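Local atomic coordinates of Card1 endonuclease domain-containing protein (Vibrio cholerae, PDB entry 1XMX), a protein that is of uncharacterised function but probably binds nucleic acid and carries a Card1-like endonuclease domain of the PD-(D/E)XK clan. Residues D205-D210 with N235-F240; L182-G187 with L218-S223. All coordinates share one frame; numbering follows the deposited sequence.

Contact 1 (205-210 with 235-240) and contact 2 (182-187 with 218-223) belong to one small alpha-beta unit, with centres about 15 Å apart. Helix 181-201 runs directly on to strand 205-207, and helix 216-227 leads into the hairpin that ends in strand 237-240, so the paired segments alternate along the chain. The two contacts meet in a shared leucine core: Leu208 CD2 lies 3.8 Å from Leu218 CD2, and Leu238 CD1 lies 3.8 Å from Leu222 CD2. Helix 216-227 thus has the sheet on one flank and the start of helix 181-201 on another. A formic acid, probably from the crystallisation liquor, binds at contact 2.

Contact 1: residues D205-D210 with N235-F240; sequences DVELSD and NGILTF
Leu208 and Leu238 cross obliquely on the buried face of a two-strand pairing, Leu208 CD1 resting 3.9 Å from Leu238 CB. Val206 reaches the same carbon from the facing strand, its CG1 4.2 Å from Leu238 CB. Leu238 itself turns CG anti to its backbone N (chi1 170°), and that carbon sits over one face of the Phe240 ring, offset toward the rim. Branched aliphatic residues suit this side, which is covered by Thr197 and Cys198 of helix 181-201 and by Leu222 of helix 216-227. The backbones are bound antiparallel: Val206 N donates to Leu238 O at 3.0 Å, and Leu238 N returns a straighter bond to Val206 O at 2.9 Å. Two residues on, just past the end of strand 205-207, Leu208 N gives an almost linear bond to Gly236 O (2.8 Å, 174° at the hydrogen). The order helix, strand, two helices and then a hairpin, with strand 237-240 between 205-207 and 231-234, matches that of a winged helix-turn-helix, a fold common among nucleic-acid-binding proteins. Asn235 and Gly236 form the turn of the hairpin, the tip of such a wing; both have positive phi, as in a type I' turn, where Asn-Gly is a favoured pair. On the other face of the sheet the residues are more polar. Glu207 carries CG anti to its N (chi1 -159°) and lays that methylene 3.9 Å from Ile237 CG1, while the extended chain takes the carboxylate onward to a water. This water donates to Glu207 OE2 at 2.6 Å and also to Asn235 O, bridging strand and turn. Beyond Ile237, Asp205 and Thr239 form a non-hydrogen-bonded pair in which Asp205 CB lies 3.6 Å from Thr239 OG1, while the Asp205 carboxylate takes no part.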
loop_
_atom_site.group_PDB
_atom_site.type_symbol
_atom_site.label_atom_id
_atom_site.label_comp_id
_atom_site.label_asym_id
_atom_site.label_seq_id
_atom_site.Cartn_x
_atom_site.Cartn_y
_atom_site.Cartn_z
ATOM N N ASP A 205 7.841 31.019 14.600
ATOM C CA ASP A 205 9.003 31.413 15.382
ATOM C C ASP A 205 8.866 31.004 16.837
ATOM O O ASP A 205 7.774 30.765 17.301
ATOM C CB ASP A 205 9.416 32.885 15.184
ATOM C CG ASP A 205 8.384 33.868 15.643
ATOM O OD1 ASP A 205 8.370 34.196 16.840
ATOM O OD2 ASP A 205 7.627 34.391 14.803
ATOM N N VAL A 206 10.004 30.801 17.481
ATOM C CA VAL A 206 10.090 30.305 18.830
ATOM C C VAL A 206 11.455 30.727 19.384
ATOM O O VAL A 206 12.492 30.652 18.706
ATOM C CB VAL A 206 9.871 28.745 18.916
ATOM C CG1 VAL A 206 10.932 27.961 18.077
ATOM C CG2 VAL A 206 9.875 28.251 20.362
ATOM N N GLU A 207 11.438 31.278 20.585
ATOM C CA GLU A 207 12.682 31.687 21.266
ATOM C C GLU A 207 13.174 30.519 22.109
ATOM O O GLU A 207 12.416 29.935 22.890
ATOM C CB GLU A 207 12.446 32.890 22.182
ATOM C CG GLU A 207 13.768 33.678 22.513
ATOM C CD GLU A 207 13.507 34.889 23.441
ATOM O OE1 GLU A 207 12.485 34.881 24.178
ATOM O OE2 GLU A 207 14.335 35.846 23.418
ATOM N N LEU A 208 14.434 30.183 21.939
ATOM C CA LEU A 208 15.044 29.102 22.704
ATOM C C LEU A 208 15.474 29.615 24.072
ATOM O O LEU A 208 15.965 30.787 24.203
ATOM C CB LEU A 208 16.268 28.568 21.942
ATOM C CG LEU A 208 16.028 27.589 20.768
ATOM C CD1 LEU A 208 15.175 28.131 19.616
ATOM C CD2 LEU A 208 17.330 27.081 20.253
ATOM N N SER A 209 15.338 28.755 25.086
ATOM C CA SER A 209 15.856 29.095 26.420
ATOM C C SER A 209 17.352 29.185 26.327
ATOM O O SER A 209 17.925 28.749 25.330
ATOM C CB SER A 209 15.502 28.001 27.418
ATOM O OG SER A 209 16.030 26.749 26.978
ATOM N N ASP A 210 18.022 29.698 27.347
ATOM C CA ASP A 210 19.477 29.752 27.260
ATOM C C ASP A 210 20.093 28.354 27.307
ATOM O O ASP A 210 21.164 28.112 26.727
ATOM C CB ASP A 210 20.082 30.628 28.351
ATOM C CG ASP A 210 19.588 32.040 28.278
ATOM O OD1 ASP A 210 19.842 32.715 27.249
ATOM O OD2 ASP A 210 18.920 32.474 29.244
ATOM N N ASN A 235 19.934 35.405 17.378
ATOM C CA ASN A 235 19.698 35.924 18.730
ATOM C C ASN A 235 18.800 35.008 19.562
ATOM O O ASN A 235 17.908 35.526 20.235
ATOM C CB ASN A 235 19.053 37.330 18.669
ATOM C CG ASN A 235 19.987 38.369 18.046
ATOM O OD1 ASN A 235 21.193 38.370 18.317
ATOM N ND2 ASN A 235 19.442 39.227 17.185
ATOM N N GLY A 236 18.994 33.683 19.434
ATOM C CA GLY A 236 18.169 32.658 20.104
ATOM C C GLY A 236 16.739 32.480 19.577
ATOM O O GLY A 236 15.943 31.735 20.153
ATOM N N ILE A 237 16.406 33.155 18.474
ATOM C CA ILE A 237 15.125 32.953 17.822
ATOM C C ILE A 237 15.243 32.132 16.575
ATOM O O ILE A 237 16.002 32.456 15.655
ATOM C CB ILE A 237 14.422 34.232 17.550
ATOM C CG1 ILE A 237 14.361 35.008 18.863
ATOM C CG2 ILE A 237 12.991 33.991 17.050
ATOM C CD1 ILE A 237 14.418 36.369 18.608
ATOM N N LEU A 238 14.476 31.043 16.565
ATOM C CA LEU A 238 14.366 30.174 15.396
ATOM C C LEU A 238 13.069 30.470 14.629
ATOM O O LEU A 238 11.980 30.428 15.204
ATOM C CB LEU A 238 14.421 28.704 15.837
ATOM C CG LEU A 238 14.082 27.637 14.777
ATOM C CD1 LEU A 238 15.197 27.514 13.748
ATOM C CD2 LEU A 238 13.806 26.272 15.450
ATOM N N THR A 239 13.177 30.815 13.337
ATOM C CA THR A 239 11.984 31.089 12.532
ATOM C C THR A 239 11.956 30.135 11.323
ATOM O O THR A 239 12.883 30.150 10.510
ATOM C CB THR A 239 11.970 32.536 12.028
ATOM O OG1 THR A 239 12.302 33.422 13.109
ATOM C CG2 THR A 239 10.572 32.918 11.408
ATOM N N PHE A 240 10.919 29.306 11.201
ATOM C CA PHE A 240 10.719 28.575 9.935
ATOM C C PHE A 240 10.152 29.475 8.810
ATOM O O PHE A 240 9.352 30.407 9.069
ATOM C CB PHE A 240 9.864 27.330 10.158
ATOM C CG PHE A 240 10.383 26.441 11.268
ATOM C CD1 PHE A 240 11.391 25.498 11.016
ATOM C CD2 PHE A 240 9.852 26.534 12.548
ATOM C CE1 PHE A 240 11.852 24.628 12.057
ATOM C CE2 PHE A 240 10.307 25.721 13.588
ATOM C CZ PHE A 240 11.316 24.767 13.351
HETATM O O HOH W 1 16.706 35.017 22.828
#

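Contact 2: residues L182-G187 with L218-S223. With FMT (formic acid), chain I.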
loop_
_atom_site.group_PDB
_atom_site.type_symbol
_atom_site.label_atom_id
_atom_site.label_comp_id
_atom_site.label_asym_id
_atom_site.label_seq_id
_atom_site.Cartn_x
_atom_site.Cartn_y
_atom_site.Cartn_z
ATOM N N LEU A 182 21.994 8.296 15.090
ATOM C CA LEU A 182 22.303 8.116 16.498
ATOM C C LEU A 182 22.986 9.370 17.029
ATOM O O LEU A 182 22.692 9.791 18.140
ATOM C CB LEU A 182 23.144 6.868 16.753
ATOM C CG LEU A 182 22.479 5.506 16.549
ATOM C CD1 LEU A 182 23.364 4.480 17.162
ATOM C CD2 LEU A 182 21.092 5.504 17.201
ATOM N N GLU A 183 23.863 9.984 16.222
ATOM C CA GLU A 183 24.562 11.243 16.628
ATOM C C GLU A 183 23.579 12.383 16.903
ATOM O O GLU A 183 23.773 13.188 17.789
ATOM C CB GLU A 183 25.536 11.680 15.524
ATOM C CG GLU A 183 26.194 13.067 15.748
ATOM C CD GLU A 183 26.879 13.648 14.476
ATOM O OE1 GLU A 183 26.742 13.143 13.334
ATOM O OE2 GLU A 183 27.575 14.663 14.646
ATOM N N LEU A 184 22.493 12.414 16.142
ATOM C CA LEU A 184 21.567 13.527 16.161
ATOM C C LEU A 184 20.363 13.285 17.037
ATOM O O LEU A 184 19.570 14.190 17.257
ATOM C CB LEU A 184 21.123 13.848 14.722
ATOM C CG LEU A 184 22.264 14.419 13.853
ATOM C CD1 LEU A 184 21.783 14.808 12.412
ATOM C CD2 LEU A 184 22.879 15.586 14.481
ATOM N N GLY A 185 20.236 12.065 17.544
ATOM C CA GLY A 185 19.117 11.649 18.384
ATOM C C GLY A 185 18.514 12.749 19.239
ATOM O O GLY A 185 17.508 13.334 18.869
ATOM N N PRO A 186 19.139 13.040 20.398
ATOM C CA PRO A 186 18.718 14.058 21.379
ATOM C C PRO A 186 18.383 15.427 20.789
ATOM O O PRO A 186 17.440 16.077 21.214
ATOM C CB PRO A 186 19.938 14.170 22.302
ATOM C CG PRO A 186 20.529 12.779 22.234
ATOM C CD PRO A 186 20.372 12.345 20.814
ATOM N N GLY A 187 19.171 15.866 19.837
ATOM C CA GLY A 187 18.948 17.129 19.214
ATOM C C GLY A 187 17.643 17.207 18.446
ATOM O O GLY A 187 17.044 18.288 18.375
ATOM N N LEU A 218 21.590 20.134 18.832
ATOM C CA LEU A 218 20.557 21.059 18.371
ATOM C C LEU A 218 21.149 22.092 17.416
ATOM O O LEU A 218 20.582 22.415 16.382
ATOM C CB LEU A 218 19.964 21.809 19.576
ATOM C CG LEU A 218 18.782 22.717 19.217
ATOM C CD1 LEU A 218 17.697 21.945 18.393
ATOM C CD2 LEU A 218 18.169 23.395 20.426
ATOM N N ASN A 219 22.255 22.671 17.823
ATOM C CA ASN A 219 22.938 23.678 17.009
ATOM C C ASN A 219 23.437 23.189 15.636
ATOM O O ASN A 219 23.384 23.929 14.681
ATOM C CB ASN A 219 24.062 24.281 17.813
ATOM C CG ASN A 219 23.579 25.439 18.675
ATOM O OD1 ASN A 219 23.326 26.533 18.175
ATOM N ND2 ASN A 219 23.426 25.188 19.985
ATOM N N LEU A 220 23.923 21.953 15.573
ATOM C CA LEU A 220 24.201 21.280 14.326
ATOM C C LEU A 220 22.934 21.298 13.423
ATOM O O LEU A 220 23.018 21.646 12.250
ATOM C CB LEU A 220 24.627 19.824 14.589
ATOM C CG LEU A 220 25.939 19.523 15.328
ATOM C CD1 LEU A 220 26.354 18.043 15.257
ATOM C CD2 LEU A 220 27.037 20.413 14.772
ATOM N N LEU A 221 21.778 20.954 14.003
ATOM C CA LEU A 221 20.479 20.973 13.332
ATOM C C LEU A 221 20.011 22.350 12.952
ATOM O O LEU A 221 19.541 22.553 11.846
ATOM C CB LEU A 221 19.412 20.270 14.184
ATOM C CG LEU A 221 19.736 18.825 14.570
ATOM C CD1 LEU A 221 18.888 18.280 15.716
ATOM C CD2 LEU A 221 19.614 17.919 13.318
ATOM N N LEU A 222 20.107 23.305 13.850
ATOM C CA LEU A 222 19.701 24.672 13.508
ATOM C C LEU A 222 20.528 25.184 12.319
ATOM O O LEU A 222 20.017 25.805 11.387
ATOM C CB LEU A 222 19.900 25.620 14.700
ATOM C CG LEU A 222 19.012 25.191 15.875
ATOM C CD1 LEU A 222 19.106 26.140 17.003
ATOM C CD2 LEU A 222 17.587 25.045 15.447
ATOM N N SER A 223 21.809 24.920 12.338
ATOM C CA SER A 223 22.607 25.464 11.243
ATOM C C SER A 223 22.349 24.700 9.916
ATOM O O SER A 223 22.598 25.245 8.846
ATOM C CB SER A 223 24.073 25.499 11.627
ATOM O OG SER A 223 24.417 24.164 11.829
HETATM C C FMT I . 21.956 18.375 22.672
HETATM O O1 FMT I . 21.120 18.747 21.803
HETATM O O2 FMT I . 23.142 17.970 22.509
#
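The flat carboxylate of Glu183 meets Leu220 through one oxygen, OE2, which lies 3.6 Å from Leu220 CD1; the methyl sits to one side of the carboxylate plane, and the two side chains cross at about a right angle. The extended chain carries the carboxylate out to the exposed border, where OE2 brushes the leucine methyl. The other flat group, the formic acid, takes a weak bond at O1 from Leu218 N (3.3 Å) and is also hydrogen-bonded to Glu217 N, consistent with an anion drawn to the N-terminal end of helix 216-227. Deeper in, Leu184 has CG anti to its carbonyl carbon (chi1 -68°); of its two methyls, CD1 is the nearer to Leu221, 3.9 Å from Leu221 CD2. At Gly187 the backbones come close, its CA 4.3 Å from Leu218 CA, an approach suited to a residue without a side chain; Leu218 CD1 lies 3.7 Å from Gly187 O. Helix 181-201 is kinked here, where Pro186 has no N-H to give, and Gly187 N, which makes no bond to the preceding turn, is taken up by Glu217 OE1. The axes of segments 182-187 and 218-223 approach to 9.0 Å and cross at -92°. Trp177 of helix 164-179 packs on both Leu184 and Leu221, while Leu218 continues onto Thr190 and Leu194 of helix 181-201 and Leu222 touches Tyr233 of strand 231-234.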